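Local atomic coordinates of DNA-binding protein HU (Thermus thermophilus HB8, PDB entry 5EKA), a protein that binds and wraps DNA as a histone-like homodimer, stabilizing it against denaturation under extreme environmental conditions. Residues G51-T64 and I76-L90. Numbering follows the deposited sequence.
Sequences GFGTFEVRKRKART and IPATQYPAFKPGKAL
Tyr81 is held between two arginines of the neighbouring strand. The Arg60 guanidinium lies flat on one face of its ring, centres 4.0 Å apart and planes at 13°, while on the opposite face Arg58 CB makes a CH-pi contact 3.9 Å from the ring centroid. Arg60 is fixed at its edge as well: NH1 gives an in-plane hydrogen bond of 2.9 Å to Thr79 OG1, which helps fix how the flat group is turned over the tyrosine. Arg58, with CG anti to its carbonyl carbon (chi1 -68°) and the chain extended to NE, runs on past the ring until its guanidinium covers Ala83 CB face-on. There NE donates 2.7 Å to the anti lone pair of Glu56 OE2 in a salt bridge, and one water links NH1 to Tyr81 OH, another NH2 to Phe84 O. A leucine in place of Arg58 would probably leave Glu56 without its charge partner and take one anchor from each water. On the other face, near the base of the ribbon, three phenylalanines cluster: Phe84 CD1 sits 3.6 Å from Phe55 CE1, over the centre of that ring, and CZ meets Phe52 CE2, the rings inclined to each other. Gly53 CA rests on Phe84 CE1; a CB there would run into Phe84 CZ and Lys85 O. Phe55 meets Phe84 of the second subunit edge-to-face, and Phe84 meets Phe55 of that subunit likewise, extending the cluster across the dimer. Paired backbone hydrogen bonds join strands 53-60 and 79-86 from Thr54-Lys85 to Arg60-Thr79, forming the antiparallel beta-ribbon arm with which HU-family dimers embrace DNA.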
ATOM      1  N   GLY A  51       8.341   5.915  -5.719  1.00 31.94           N
ATOM      2  CA  GLY A  51       7.749   7.159  -5.298  1.00 31.81           C
ATOM      3  C   GLY A  51       6.820   7.037  -4.129  1.00 29.85           C
ATOM      4  O   GLY A  51       6.294   8.050  -3.678  1.00 32.12           O
ATOM      5  N   PHE A  52       6.625   5.808  -3.631  1.00 25.61           N
ATOM      6  CA  PHE A  52       5.671   5.526  -2.551  1.00 23.00           C
ATOM      7  C   PHE A  52       6.338   4.694  -1.446  1.00 23.11           C
ATOM      8  O   PHE A  52       6.611   5.196  -0.362  1.00 23.67           O
ATOM      9  CB  PHE A  52       4.393   4.880  -3.104  1.00 21.68           C
ATOM     10  CG  PHE A  52       3.343   4.617  -2.060  1.00 20.29           C
ATOM     11  CD1 PHE A  52       2.579   5.650  -1.562  1.00 20.81           C
ATOM     12  CD2 PHE A  52       3.146   3.341  -1.560  1.00 20.03           C
ATOM     13  CE1 PHE A  52       1.600   5.431  -0.605  1.00 20.13           C
ATOM     14  CE2 PHE A  52       2.159   3.093  -0.609  1.00 20.83           C
ATOM     15  CZ  PHE A  52       1.392   4.146  -0.118  1.00 20.09           C
ATOM     16  N   GLY A  53       6.693   3.458  -1.752  1.00 20.80           N
ATOM     17  CA  GLY A  53       7.418   2.632  -0.795  1.00 20.96           C
ATOM     18  C   GLY A  53       7.496   1.187  -1.251  1.00 20.54           C
ATOM     19  O   GLY A  53       7.086   0.861  -2.354  1.00 20.26           O
ATOM     20  N   THR A  54       8.080   0.343  -0.419  1.00 19.74           N
ATOM     21  CA  THR A  54       8.255  -1.064  -0.783  1.00 19.51           C
ATOM     22  C   THR A  54       7.622  -1.973   0.254  1.00 19.28           C
ATOM     23  O   THR A  54       7.864  -1.810   1.459  1.00 19.20           O
ATOM     24  CB  THR A  54       9.744  -1.365  -0.924  1.00 22.30           C
ATOM     25  OG1 THR A  54      10.303  -0.450  -1.899  1.00 23.63           O
ATOM     26  CG2 THR A  54      10.039  -2.800  -1.315  1.00 21.93           C
ATOM     27  N   PHE A  55       6.873  -2.962  -0.233  1.00 17.59           N
ATOM     28  CA  PHE A  55       6.433  -4.049   0.631  1.00 16.89           C
ATOM     29  C   PHE A  55       7.380  -5.247   0.499  1.00 17.95           C
ATOM     30  O   PHE A  55       7.890  -5.563  -0.582  1.00 18.49           O
ATOM     31  CB  PHE A  55       5.025  -4.495   0.257  1.00 16.58           C
ATOM     32  CG  PHE A  55       3.976  -3.439   0.392  1.00 17.52           C
ATOM     33  CD1 PHE A  55       3.293  -3.276   1.582  1.00 18.21           C
ATOM     34  CD2 PHE A  55       3.632  -2.617  -0.702  1.00 18.16           C
ATOM     35  CE1 PHE A  55       2.269  -2.353   1.701  1.00 18.94           C
ATOM     36  CE2 PHE A  55       2.619  -1.696  -0.559  1.00 20.04           C
ATOM     37  CZ  PHE A  55       1.970  -1.544   0.643  1.00 19.63           C
ATOM     38  N   GLU A  56       7.578  -5.943   1.601  1.00 18.90           N
ATOM     39  CA  GLU A  56       8.442  -7.098   1.582  1.00 20.81           C
ATOM     40  C   GLU A  56       8.040  -8.029   2.718  1.00 21.38           C
ATOM     41  O   GLU A  56       7.341  -7.640   3.629  1.00 22.59           O
ATOM     42  CB  GLU A  56       9.899  -6.660   1.758  1.00 24.23           C
ATOM     43  CG  GLU A  56      10.254  -6.113   3.152  1.00 28.44           C
ATOM     44  CD  GLU A  56      11.611  -5.411   3.200  1.00 35.31           C
ATOM     45  OE1 GLU A  56      12.346  -5.418   2.170  1.00 38.59           O
ATOM     46  OE2 GLU A  56      11.944  -4.860   4.287  1.00 39.68           O
ATOM     47  N   VAL A  57       8.466  -9.269   2.615  1.00 22.95           N
ATOM     48  CA  VAL A  57       8.290 -10.236   3.694  1.00 23.66           C
ATOM     49  C   VAL A  57       9.546 -10.271   4.527  1.00 25.29           C
ATOM     50  O   VAL A  57      10.644 -10.556   4.010  1.00 26.99           O
ATOM     51  CB  VAL A  57       8.024 -11.630   3.103  1.00 23.98           C
ATOM     52  CG1 VAL A  57       7.921 -12.680   4.213  1.00 24.45           C
ATOM     53  CG2 VAL A  57       6.765 -11.582   2.270  1.00 23.36           C
ATOM     54  N   ARG A  58       9.397 -10.006   5.818  1.00 25.41           N
ATOM     55  CA  ARG A  58      10.540 -10.028   6.724  1.00 27.63           C
ATOM     56  C   ARG A  58      10.523 -11.280   7.533  1.00 28.75           C
ATOM     57  O   ARG A  58       9.464 -11.861   7.738  1.00 27.16           O
ATOM     58  CB  ARG A  58      10.520  -8.799   7.598  1.00 28.62           C
ATOM     59  CG  ARG A  58      10.788  -7.571   6.765  1.00 28.10           C
ATOM     60  CD  ARG A  58      11.010  -6.329   7.612  1.00 30.30           C
ATOM     61  NE  ARG A  58      10.967  -5.143   6.747  1.00 30.83           N
ATOM     62  CZ  ARG A  58      10.731  -3.892   7.145  1.00 31.57           C
ATOM     63  NH1 ARG A  58      10.486  -3.599   8.421  1.00 31.66           N
ATOM     64  NH2 ARG A  58      10.713  -2.924   6.239  1.00 31.59           N
ATOM     65  N   LYS A  59      11.705 -11.730   7.943  1.00 30.88           N
ATOM     66  CA  LYS A  59      11.810 -12.947   8.728  1.00 33.82           C
ATOM     67  C   LYS A  59      12.296 -12.715  10.170  1.00 35.41           C
ATOM     68  O   LYS A  59      13.053 -11.787  10.466  1.00 35.72           O
ATOM     69  CB  LYS A  59      12.700 -13.944   7.994  1.00 36.82           C
ATOM     70  CG  LYS A  59      12.062 -14.494   6.737  1.00 38.94           C
ATOM     71  CD  LYS A  59      13.007 -15.334   5.890  1.00 43.50           C
ATOM     72  CE  LYS A  59      12.756 -15.139   4.396  1.00 43.57           C
ATOM     73  NZ  LYS A  59      11.375 -15.488   3.948  1.00 46.01           N
ATOM     74  N   ARG A  60      11.776 -13.526  11.075  1.00 44.60           N
ATOM     75  CA  ARG A  60      12.305 -13.601  12.410  1.00 44.84           C
ATOM     76  C   ARG A  60      12.887 -15.013  12.535  1.00 44.32           C
ATOM     77  O   ARG A  60      12.193 -15.980  12.298  1.00 42.89           O
ATOM     78  CB  ARG A  60      11.195 -13.392  13.442  0.70 45.25           C
ATOM     79  CG  ARG A  60      10.191 -12.279  13.127  0.70 46.15           C
ATOM     80  CD  ARG A  60       9.293 -12.018  14.338  0.70 47.36           C
ATOM     81  NE  ARG A  60       8.247 -11.009  14.117  0.70 48.48           N
ATOM     82  CZ  ARG A  60       7.009 -11.253  13.681  0.70 48.60           C
ATOM     83  NH1 ARG A  60       6.615 -12.488  13.370  0.70 47.54           N
ATOM     84  NH2 ARG A  60       6.158 -10.238  13.531  0.70 50.16           N
ATOM     85  N   LYS A  61      14.180 -15.102  12.848  1.00 45.90           N
ATOM     86  CA  LYS A  61      14.854 -16.391  13.068  1.00 46.66           C
ATOM     87  C   LYS A  61      14.275 -17.082  14.289  1.00 46.35           C
ATOM     88  O   LYS A  61      13.780 -16.424  15.197  1.00 46.00           O
ATOM     89  CB  LYS A  61      16.354 -16.184  13.297  1.00 48.22           C
ATOM     90  CG  LYS A  61      17.098 -15.577  12.127  1.00 49.95           C
ATOM     91  CD  LYS A  61      18.526 -15.237  12.520  1.00 52.48           C
ATOM     92  CE  LYS A  61      18.988 -13.950  11.846  1.00 54.48           C
ATOM     93  NZ  LYS A  61      20.410 -13.631  12.146  1.00 56.89           N
ATOM     94  N   ALA A  62      14.380 -18.409  14.334  1.00 46.34           N
ATOM     95  CA  ALA A  62      13.832 -19.184  15.450  1.00 47.67           C
ATOM     96  C   ALA A  62      14.370 -18.764  16.820  1.00 49.39           C
ATOM     97  O   ALA A  62      13.631 -18.757  17.801  1.00 50.54           O
ATOM     98  CB  ALA A  62      14.067 -20.677  15.238  1.00 47.81           C
ATOM     99  N   ARG A  63      15.644 -18.428  16.905  1.00 50.81           N
ATOM    100  CA  ARG A  63      16.177 -17.903  18.189  1.00 54.13           C
ATOM    101  C   ARG A  63      15.227 -16.849  18.853  1.00 55.71           C
ATOM    102  O   ARG A  63      14.578 -17.126  19.867  1.00 57.20           O
ATOM    103  CB  ARG A  63      17.614 -17.361  18.014  1.00 55.17           C
ATOM    104  CG  ARG A  63      18.001 -16.947  16.592  1.00 55.70           C
ATOM    105  CD  ARG A  63      19.335 -16.237  16.574  1.00 57.36           C
ATOM    106  NE  ARG A  63      19.334 -14.930  15.891  1.00 59.41           N
ATOM    107  CZ  ARG A  63      18.577 -13.868  16.215  1.00 59.84           C
ATOM    108  NH1 ARG A  63      18.702 -12.739  15.516  1.00 61.55           N
ATOM    109  NH2 ARG A  63      17.683 -13.913  17.206  1.00 57.86           N
ATOM    110  N   THR A  64      15.129 -15.673  18.238  1.00 58.04           N
ATOM    111  CA  THR A  64      14.170 -14.604  18.594  1.00 58.98           C
ATOM    112  C   THR A  64      13.277 -14.910  19.807  1.00 57.41           C
ATOM    113  O   THR A  64      12.447 -14.098  20.213  1.00 55.94           O
ATOM    114  CB  THR A  64      13.307 -14.275  17.333  1.00 59.70           C
ATOM    115  OG1 THR A  64      14.175 -13.856  16.258  1.00 59.73           O
ATOM    116  CG2 THR A  64      12.217 -13.189  17.604  1.00 61.13           C
ATOM    117  N   ILE A  76      12.021 -20.107  20.383  1.00 49.41           N
ATOM    118  CA  ILE A  76      10.721 -19.975  19.713  1.00 46.06           C
ATOM    119  C   ILE A  76      10.896 -20.128  18.194  1.00 43.05           C
ATOM    120  O   ILE A  76      12.004 -19.983  17.696  1.00 41.94           O
ATOM    121  CB  ILE A  76      10.007 -18.638  20.057  1.00 48.02           C
ATOM    122  CG1 ILE A  76      10.545 -17.467  19.230  1.00 49.34           C
ATOM    123  CG2 ILE A  76      10.116 -18.322  21.551  1.00 50.44           C
ATOM    124  CD1 ILE A  76       9.467 -16.492  18.812  1.00 50.46           C
ATOM    125  N   PRO A  77       9.804 -20.413  17.452  1.00 39.68           N
ATOM    126  CA  PRO A  77       9.991 -20.809  16.052  1.00 38.31           C
ATOM    127  C   PRO A  77      10.139 -19.616  15.114  1.00 34.96           C
ATOM    128  O   PRO A  77       9.758 -18.496  15.467  1.00 34.99           O
ATOM    129  CB  PRO A  77       8.701 -21.561  15.727  1.00 38.44           C
ATOM    130  CG  PRO A  77       7.701 -21.096  16.731  1.00 39.54           C
ATOM    131  CD  PRO A  77       8.380 -20.280  17.788  1.00 39.35           C
ATOM    132  N   ALA A  78      10.706 -19.880  13.941  1.00 33.78           N
ATOM    133  CA  ALA A  78      10.917 -18.845  12.929  1.00 32.33           C
ATOM    134  C   ALA A  78       9.554 -18.424  12.381  1.00 31.66           C
ATOM    135  O   ALA A  78       8.647 -19.243  12.269  1.00 32.20           O
ATOM    136  CB  ALA A  78      11.806 -19.362  11.815  1.00 32.44           C
ATOM    137  N   THR A  79       9.415 -17.141  12.080  1.00 36.96           N
ATOM    138  CA  THR A  79       8.163 -16.608  11.571  1.00 35.18           C
ATOM    139  C   THR A  79       8.485 -15.618  10.469  1.00 32.36           C
ATOM    140  O   THR A  79       9.606 -15.217  10.294  1.00 32.53           O
ATOM    141  CB  THR A  79       7.329 -15.885  12.643  1.00 36.13           C
ATOM    142  OG1 THR A  79       8.158 -14.981  13.344  1.00 39.58           O
ATOM    143  CG2 THR A  79       6.729 -16.879  13.642  1.00 39.42           C
ATOM    144  N   GLN A  80       7.484 -15.288   9.675  1.00 29.99           N
ATOM    145  CA  GLN A  80       7.697 -14.292   8.630  1.00 28.09           C
ATOM    146  C   GLN A  80       6.445 -13.482   8.490  1.00 25.61           C
ATOM    147  O   GLN A  80       5.360 -13.974   8.766  1.00 24.54           O
ATOM    148  CB  GLN A  80       8.134 -14.933   7.316  1.00 30.36           C
ATOM    149  CG  GLN A  80       7.147 -15.872   6.672  1.00 30.82           C
ATOM    150  CD  GLN A  80       7.734 -16.627   5.470  1.00 33.93           C
ATOM    151  OE1 GLN A  80       8.871 -17.106   5.501  1.00 37.38           O
ATOM    152  NE2 GLN A  80       6.949 -16.747   4.412  1.00 34.52           N
ATOM    153  N   TYR A  81       6.613 -12.234   8.094  1.00 23.51           N
ATOM    154  CA  TYR A  81       5.526 -11.289   8.170  1.00 22.94           C
ATOM    155  C   TYR A  81       5.681 -10.184   7.132  1.00 21.02           C
ATOM    156  O   TYR A  81       6.790  -9.924   6.652  1.00 19.67           O
ATOM    157  CB  TYR A  81       5.442 -10.701   9.569  1.00 24.26           C
ATOM    158  CG  TYR A  81       6.673  -9.911   9.988  1.00 25.08           C
ATOM    159  CD1 TYR A  81       6.704  -8.537   9.848  1.00 26.08           C
ATOM    160  CD2 TYR A  81       7.811 -10.541  10.467  1.00 27.91           C
ATOM    161  CE1 TYR A  81       7.821  -7.806  10.215  1.00 26.47           C
ATOM    162  CE2 TYR A  81       8.937  -9.802  10.837  1.00 30.18           C
ATOM    163  CZ  TYR A  81       8.932  -8.444  10.684  1.00 29.98           C
ATOM    164  OH  TYR A  81      10.044  -7.697  11.042  1.00 32.10           O
ATOM    165  N   PRO A  82       4.552  -9.578   6.746  1.00 20.51           N
ATOM    166  CA  PRO A  82       4.653  -8.526   5.748  1.00 19.92           C
ATOM    167  C   PRO A  82       5.041  -7.203   6.389  1.00 20.32           C
ATOM    168  O   PRO A  82       4.591  -6.907   7.486  1.00 21.50           O
ATOM    169  CB  PRO A  82       3.222  -8.457   5.174  1.00 20.32           C
ATOM    170  CG  PRO A  82       2.308  -9.066   6.199  1.00 22.04           C
ATOM    171  CD  PRO A  82       3.158  -9.796   7.207  1.00 21.96           C
ATOM    172  N   ALA A  83       5.783  -6.378   5.657  1.00 19.16           N
ATOM    173  CA  ALA A  83       6.163  -5.078   6.151  1.00 19.11           C
ATOM    174  C   ALA A  83       6.218  -4.090   4.990  1.00 18.07           C
ATOM    175  O   ALA A  83       6.360  -4.487   3.828  1.00 20.39           O
ATOM    176  CB  ALA A  83       7.495  -5.145   6.843  1.00 20.54           C
ATOM    177  N   PHE A  84       6.133  -2.815   5.335  1.00 17.45           N
ATOM    178  CA  PHE A  84       6.221  -1.712   4.357  1.00 17.05           C
ATOM    179  C   PHE A  84       7.314  -0.755   4.775  1.00 18.19           C
ATOM    180  O   PHE A  84       7.413  -0.394   5.946  1.00 18.37           O
ATOM    181  CB  PHE A  84       4.900  -0.997   4.329  1.00 17.38           C
ATOM    182  CG  PHE A  84       4.872   0.218   3.476  1.00 17.18           C
ATOM    183  CD1 PHE A  84       4.854   0.119   2.087  1.00 18.21           C
ATOM    184  CD2 PHE A  84       4.771   1.456   4.069  1.00 18.07           C
ATOM    185  CE1 PHE A  84       4.779   1.255   1.315  1.00 18.71           C
ATOM    186  CE2 PHE A  84       4.683   2.606   3.299  1.00 19.08           C
ATOM    187  CZ  PHE A  84       4.717   2.509   1.927  1.00 18.53           C
ATOM    188  N   LYS A  85       8.162  -0.398   3.803  1.00 17.89           N
ATOM    189  CA  LYS A  85       9.229   0.560   4.007  1.00 20.74           C
ATOM    190  C   LYS A  85       8.855   1.807   3.192  1.00 18.88           C
ATOM    191  O   LYS A  85       8.934   1.785   1.946  1.00 19.95           O
ATOM    192  CB  LYS A  85      10.550  -0.001   3.497  1.00 24.38           C
ATOM    193  CG  LYS A  85      11.670   1.002   3.675  1.00 29.86           C
ATOM    194  CD  LYS A  85      12.984   0.348   3.980  1.00 35.29           C
ATOM    195  CE  LYS A  85      13.935   1.355   4.610  1.00 40.49           C
ATOM    196  NZ  LYS A  85      14.157   2.556   3.755  1.00 42.52           N
ATOM    197  N   PRO A  86       8.479   2.888   3.875  1.00 19.25           N
ATOM    198  CA  PRO A  86       8.079   4.050   3.097  1.00 19.55           C
ATOM    199  C   PRO A  86       9.253   4.692   2.395  1.00 20.14           C
ATOM    200  O   PRO A  86      10.356   4.701   2.933  1.00 22.34           O
ATOM    201  CB  PRO A  86       7.527   5.016   4.148  1.00 20.63           C
ATOM    202  CG  PRO A  86       8.106   4.605   5.399  1.00 23.13           C
ATOM    203  CD  PRO A  86       8.322   3.115   5.313  1.00 20.59           C
ATOM    204  N   GLY A  87       8.993   5.178   1.196  1.00 19.75           N
ATOM    205  CA  GLY A  87       9.972   5.887   0.431  1.00 21.63           C
ATOM    206  C   GLY A  87      10.202   7.283   0.914  1.00 21.67           C
ATOM    207  O   GLY A  87       9.431   7.831   1.696  1.00 21.16           O
ATOM    208  N   LYS A  88      11.278   7.885   0.416  1.00 24.41           N
ATOM    209  CA  LYS A  88      11.625   9.219   0.851  1.00 24.09           C
ATOM    210  C   LYS A  88      10.567  10.274   0.579  1.00 22.18           C
ATOM    211  O   LYS A  88      10.298  11.147   1.426  1.00 21.64           O
ATOM    212  CB  LYS A  88      12.916   9.663   0.189  1.00 28.42           C
ATOM    213  CG  LYS A  88      13.341  11.045   0.648  1.00 30.48           C
ATOM    214  CD  LYS A  88      14.722  11.352   0.163  1.00 34.63           C
ATOM    215  CE  LYS A  88      15.338  12.558   0.861  1.00 36.54           C
ATOM    216  NZ  LYS A  88      14.656  13.833   0.509  1.00 34.81           N
ATOM    217  N   ALA A  89       9.991  10.235  -0.614  1.00 21.76           N
ATOM    218  CA  ALA A  89       8.952  11.213  -0.958  1.00 21.90           C
ATOM    219  C   ALA A  89       7.780  11.188   0.022  1.00 20.63           C
ATOM    220  O   ALA A  89       7.283  12.235   0.450  1.00 20.77           O
ATOM    221  CB  ALA A  89       8.466  10.991  -2.373  1.00 24.03           C
ATOM    222  N   LEU A  90       7.356   9.985   0.375  1.00 18.98           N
ATOM    223  CA  LEU A  90       6.240   9.809   1.299  1.00 18.67           C
ATOM    224  C   LEU A  90       6.656  10.261   2.701  1.00 18.97           C
ATOM    225  O   LEU A  90       5.918  10.983   3.372  1.00 19.45           O
ATOM    226  CB  LEU A  90       5.777   8.364   1.282  1.00 18.68           C
ATOM    227  CG  LEU A  90       4.590   8.102   2.211  1.00 18.68           C
ATOM    228  CD1 LEU A  90       3.377   8.938   1.863  1.00 20.63           C
ATOM    229  CD2 LEU A  90       4.258   6.623   2.291  1.00 19.29           C
TER
HETATM  230  O   HOH W   1       9.653  -0.307   7.914  1.00 38.00           O
HETATM  231  O   HOH W   2       9.987  -5.053  10.813  1.00 41.07           O